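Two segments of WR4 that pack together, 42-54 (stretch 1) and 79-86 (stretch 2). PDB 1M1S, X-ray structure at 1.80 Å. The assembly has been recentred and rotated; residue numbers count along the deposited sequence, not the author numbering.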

# COMPACT_ATOMS: atom_id res chain seq x y z
N LYS A 42 1.88 -3.15 5.30
CA LYS A 42 0.55 -3.75 5.42
C LYS A 42 -0.42 -2.86 4.67
O LYS A 42 -0.43 -1.66 4.89
N VAL A 43 -1.28 -3.45 3.84
CA VAL A 43 -2.26 -2.69 3.06
C VAL A 43 -3.73 -2.91 3.49
O VAL A 43 -4.30 -3.98 3.28
N LYS A 44 -4.32 -1.88 4.10
CA LYS A 44 -5.70 -1.89 4.59
C LYS A 44 -6.55 -1.25 3.53
O LYS A 44 -6.32 -0.11 3.13
N SER A 45 -7.54 -1.99 3.07
CA SER A 45 -8.41 -1.53 2.01
C SER A 45 -9.81 -1.27 2.52
O SER A 45 -10.36 -2.09 3.24
N SER A 46 -10.40 -0.16 2.09
CA SER A 46 -11.74 0.24 2.50
C SER A 46 -12.81 -0.50 1.73
O SER A 46 -13.84 -0.88 2.27
N ASN A 47 -12.53 -0.73 0.46
CA ASN A 47 -13.50 -1.39 -0.37
C ASN A 47 -12.97 -2.61 -1.07
O ASN A 47 -12.53 -2.56 -2.23
N ASN A 48 -13.06 -3.73 -0.38
CA ASN A 48 -12.62 -4.98 -0.94
C ASN A 48 -13.72 -5.58 -1.81
O ASN A 48 -14.02 -6.76 -1.70
N GLU A 49 -14.27 -4.78 -2.71
CA GLU A 49 -15.37 -5.22 -3.55
C GLU A 49 -15.49 -4.53 -4.91
O GLU A 49 -16.32 -4.92 -5.72
N HIS A 50 -14.75 -3.44 -5.11
CA HIS A 50 -14.71 -2.74 -6.40
C HIS A 50 -13.22 -2.60 -6.64
O HIS A 50 -12.77 -2.33 -7.74
N TYR A 51 -12.45 -2.79 -5.57
CA TYR A 51 -11.01 -2.71 -5.64
C TYR A 51 -10.33 -4.02 -5.26
O TYR A 51 -10.81 -4.75 -4.38
N ARG A 52 -9.26 -4.34 -5.97
CA ARG A 52 -8.47 -5.53 -5.75
C ARG A 52 -7.02 -5.06 -5.74
O ARG A 52 -6.41 -4.84 -6.79
N VAL A 53 -6.51 -4.88 -4.53
CA VAL A 53 -5.14 -4.43 -4.31
C VAL A 53 -4.17 -5.61 -4.03
O VAL A 53 -4.55 -6.61 -3.40
N ARG A 54 -2.96 -5.54 -4.58
CA ARG A 54 -1.96 -6.60 -4.43
C ARG A 54 -0.55 -6.02 -4.37
O ARG A 54 -0.21 -5.15 -5.17
N GLU A 79 -15.65 7.45 -3.68
CA GLU A 79 -14.28 7.52 -3.25
C GLU A 79 -14.05 6.50 -2.13
O GLU A 79 -14.96 6.22 -1.33
N ASP A 80 -12.86 5.91 -2.14
CA ASP A 80 -12.44 4.91 -1.15
C ASP A 80 -10.98 5.14 -0.82
O ASP A 80 -10.34 6.00 -1.43
N LYS A 81 -10.43 4.39 0.12
CA LYS A 81 -9.01 4.58 0.45
C LYS A 81 -8.27 3.29 0.79
O LYS A 81 -8.87 2.26 1.11
N ILE A 82 -6.95 3.40 0.77
CA ILE A 82 -6.04 2.30 1.10
C ILE A 82 -5.07 2.90 2.10
O ILE A 82 -4.56 4.01 1.89
N VAL A 83 -4.86 2.22 3.22
CA VAL A 83 -3.93 2.73 4.21
C VAL A 83 -2.74 1.80 4.28
O VAL A 83 -2.90 0.63 4.62
N ILE A 84 -1.57 2.31 3.93
CA ILE A 84 -0.37 1.49 3.98
C ILE A 84 0.34 1.77 5.28
O ILE A 84 0.65 2.92 5.57
N GLN A 85 0.48 0.74 6.10
CA GLN A 85 1.20 0.86 7.37
C GLN A 85 2.57 0.27 7.12
O GLN A 85 2.70 -0.62 6.28
N TYR A 86 3.60 0.78 7.80
CA TYR A 86 4.96 0.23 7.64
C TYR A 86 5.66 0.02 8.96
O TYR A 86 5.18 0.45 10.00

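Strand 79-86 runs antiparallel to strand 42-45, with 159° between their N-to-C directions and a closest axial approach of 4.6 Å; the pairing runs from Lys-42 with Gln-85 through Ser-45 with Ile-82, with side chains alternating between the two faces. At the start of stretch 2, Glu-79 (chi1 m) points away, and its side chain comes no nearer than 7.1 Å to stretch 1.

Asp-80 points toward stretch 1 and is its main polar anchor. With chi1 at -77° (m), its carboxylate reaches the turn that follows strand 42-45: Ser-46 OG donates to Asp-80 OD1 at 2.9 Å, while Asn-47 ND2 makes a weak hydrogen bond to Asp-80 OD2 at 3.4 Å. Asp-80 OD2 also lies 3.7 Å from Tyr-51 CE1, at the edge of the ring and near its plane. Water 1 joins the same two side chains, standing 2.8 Å from Tyr-51 OH and donating to Asp-80 OD2 at 2.8 Å.

Lys-81 points away, its chain extended beyond a p chi1; its hydrogen bonds to stretch 1 come from its backbone. Lys-81 N donates to Ser-46 OG at 3.1 Å, and Ser-46 N donates to Lys-81 O at 3.0 Å. The p rotamer of Ser-46 (chi1 77°) thus lets one hydroxyl accept from the backbone and donate to Asp-80.

Ile-82 shares a sheet face with Ser-45, Val-43 and Ile-84. Its m,t rotamer brings the end of the side chain nearer to stretch 1: Ile-82 CD1 meets Val-53 CG2 at 3.3 Å, a tight apolar contact, and Ile-82 CG2 lies 3.6 Å from Val-43 CG1. Across the non-hydrogen-bonded pair, Ser-45 OG is 4.5 Å from Ile-82 CG1, a looser approach.

Val-83 (chi1 t) turns to the other face, beside Lys-44. Reciprocal backbone bonds, Lys-44 N to Val-83 O at 2.9 Å and Val-83 N to Lys-44 O at 2.8 Å, fix the pair and leave Lys-44 CB 4.2 Å from Val-83 CB.

Ile-84 (m,t) returns to the face of Val-43, where its CG1 is 4.4 Å from Val-43 CG2; Val-43 CG1 packs against Ile-82, whereas Val-43 CG2 is nearer to Ile-84.

Gln-85 (chi1 m, chi2 t) lies on the face of Lys-42 and Lys-44 and has 81 Å² covered by stretch 1. Its backbone is held by Lys-42 N to Gln-85 O and Gln-85 N to Lys-42 O, each 2.8 Å. Tyr-86 (chi1 p) points away and makes no contact with stretch 1.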

# COMPACT_ATOMS: atom_id res chain seq x y z
CB LYS A 42 0.14 -3.79 6.88
CG LYS A 42 -1.28 -4.28 7.10
CD LYS A 42 -1.60 -4.40 8.55
CE LYS A 42 -3.01 -4.87 8.72
NZ LYS A 42 -3.38 -5.06 10.15
CB VAL A 43 -2.07 -2.97 1.55
CG1 VAL A 43 -2.94 -2.07 0.70
CG2 VAL A 43 -0.63 -2.77 1.19
CB LYS A 44 -5.80 -1.13 5.91
CG LYS A 44 -4.82 -1.67 6.94
CD LYS A 44 -4.63 -0.72 8.09
CE LYS A 44 -5.57 -1.04 9.24
NZ LYS A 44 -4.99 -0.57 10.53
CB SER A 45 -8.43 -2.59 0.92
OG SER A 45 -9.19 -2.20 -0.20
CB SER A 46 -11.94 1.74 2.25
OG SER A 46 -12.17 1.97 0.88
CB ASN A 47 -14.05 -0.40 -1.39
CG ASN A 47 -15.18 -0.96 -2.20
OD1 ASN A 47 -15.61 -2.10 -2.03
ND2 ASN A 47 -15.64 -0.18 -3.14
CB ASN A 48 -12.25 -5.88 0.21
CG ASN A 48 -10.80 -6.06 0.31
OD1 ASN A 48 -10.17 -6.54 -0.62
ND2 ASN A 48 -10.23 -5.65 1.42
CB GLU A 49 -16.68 -5.10 -2.78
CG GLU A 49 -17.94 -5.52 -3.51
CD GLU A 49 -19.13 -4.73 -3.00
OE1 GLU A 49 -19.09 -4.33 -1.81
OE2 GLU A 49 -20.08 -4.48 -3.77
CB HIS A 50 -15.32 -1.34 -6.34
CG HIS A 50 -16.76 -1.29 -5.91
ND1 HIS A 50 -17.77 -1.93 -6.63
CD2 HIS A 50 -17.34 -0.73 -4.85
CE1 HIS A 50 -18.90 -1.77 -5.97
NE2 HIS A 50 -18.68 -1.04 -4.90
CB TYR A 51 -10.53 -1.58 -4.73
CG TYR A 51 -10.92 -0.23 -5.25
CD1 TYR A 51 -11.97 0.50 -4.69
CD2 TYR A 51 -10.23 0.33 -6.33
CE1 TYR A 51 -12.33 1.75 -5.20
CE2 TYR A 51 -10.59 1.57 -6.84
CZ TYR A 51 -11.63 2.28 -6.27
OH TYR A 51 -11.97 3.49 -6.82
CB ARG A 52 -8.70 -6.52 -6.88
CG ARG A 52 -7.65 -7.61 -7.03
CD ARG A 52 -7.99 -8.48 -8.25
NE ARG A 52 -6.84 -8.87 -9.07
CZ ARG A 52 -6.88 -9.02 -10.40
NH1 ARG A 52 -8.01 -8.81 -11.06
NH2 ARG A 52 -5.79 -9.39 -11.06
CB VAL A 53 -5.11 -3.32 -3.23
CG1 VAL A 53 -3.78 -2.63 -3.18
CG2 VAL A 53 -6.17 -2.32 -3.54
CB ARG A 54 -2.02 -7.57 -5.63
CG ARG A 54 -3.37 -8.17 -5.93
CD ARG A 54 -3.25 -9.44 -6.74
NE ARG A 54 -4.56 -10.02 -7.03
CZ ARG A 54 -5.43 -10.43 -6.12
NH1 ARG A 54 -5.16 -10.32 -4.82
NH2 ARG A 54 -6.60 -10.93 -6.50
CB GLU A 79 -13.98 8.95 -2.80
CG GLU A 79 -14.13 9.94 -3.97
CD GLU A 79 -13.78 11.38 -3.62
OE1 GLU A 79 -13.32 11.66 -2.48
OE2 GLU A 79 -13.98 12.25 -4.50
CB ASP A 80 -12.65 3.51 -1.70
CG ASP A 80 -14.09 3.10 -1.66
OD1 ASP A 80 -14.58 2.82 -0.56
OD2 ASP A 80 -14.74 3.07 -2.72
CB LYS A 81 -8.85 5.56 1.61
CG LYS A 81 -9.47 5.05 2.90
CD LYS A 81 -9.11 5.91 4.07
CE LYS A 81 -10.01 5.58 5.22
NZ LYS A 81 -9.46 6.25 6.40
CB ILE A 82 -5.22 1.87 -0.14
CG1 ILE A 82 -5.98 0.81 -0.93
CG2 ILE A 82 -3.84 1.37 0.26
CD1 ILE A 82 -5.35 0.57 -2.24
CB VAL A 83 -4.56 2.86 5.63
CG1 VAL A 83 -3.59 3.51 6.58
CG2 VAL A 83 -5.79 3.71 5.57
CB ILE A 84 0.59 1.77 2.80
CG1 ILE A 84 -0.14 1.60 1.48
CG2 ILE A 84 1.77 0.80 2.81
CD1 ILE A 84 0.54 2.29 0.40
CB GLN A 85 0.51 0.06 8.48
CG GLN A 85 -0.92 0.49 8.81
CD GLN A 85 -1.40 -0.09 10.14
OE1 GLN A 85 -1.02 -1.19 10.52
NE2 GLN A 85 -2.23 0.69 10.86
CB TYR A 86 5.85 1.08 6.70
CG TYR A 86 5.97 2.52 7.08
CD1 TYR A 86 6.97 2.98 7.97
CD2 TYR A 86 5.07 3.45 6.56
CE1 TYR A 86 7.04 4.34 8.32
CE2 TYR A 86 5.14 4.79 6.89
CZ TYR A 86 6.11 5.22 7.78
OH TYR A 86 6.08 6.54 8.13
O HOH W 1 -14.00 4.44 -5.06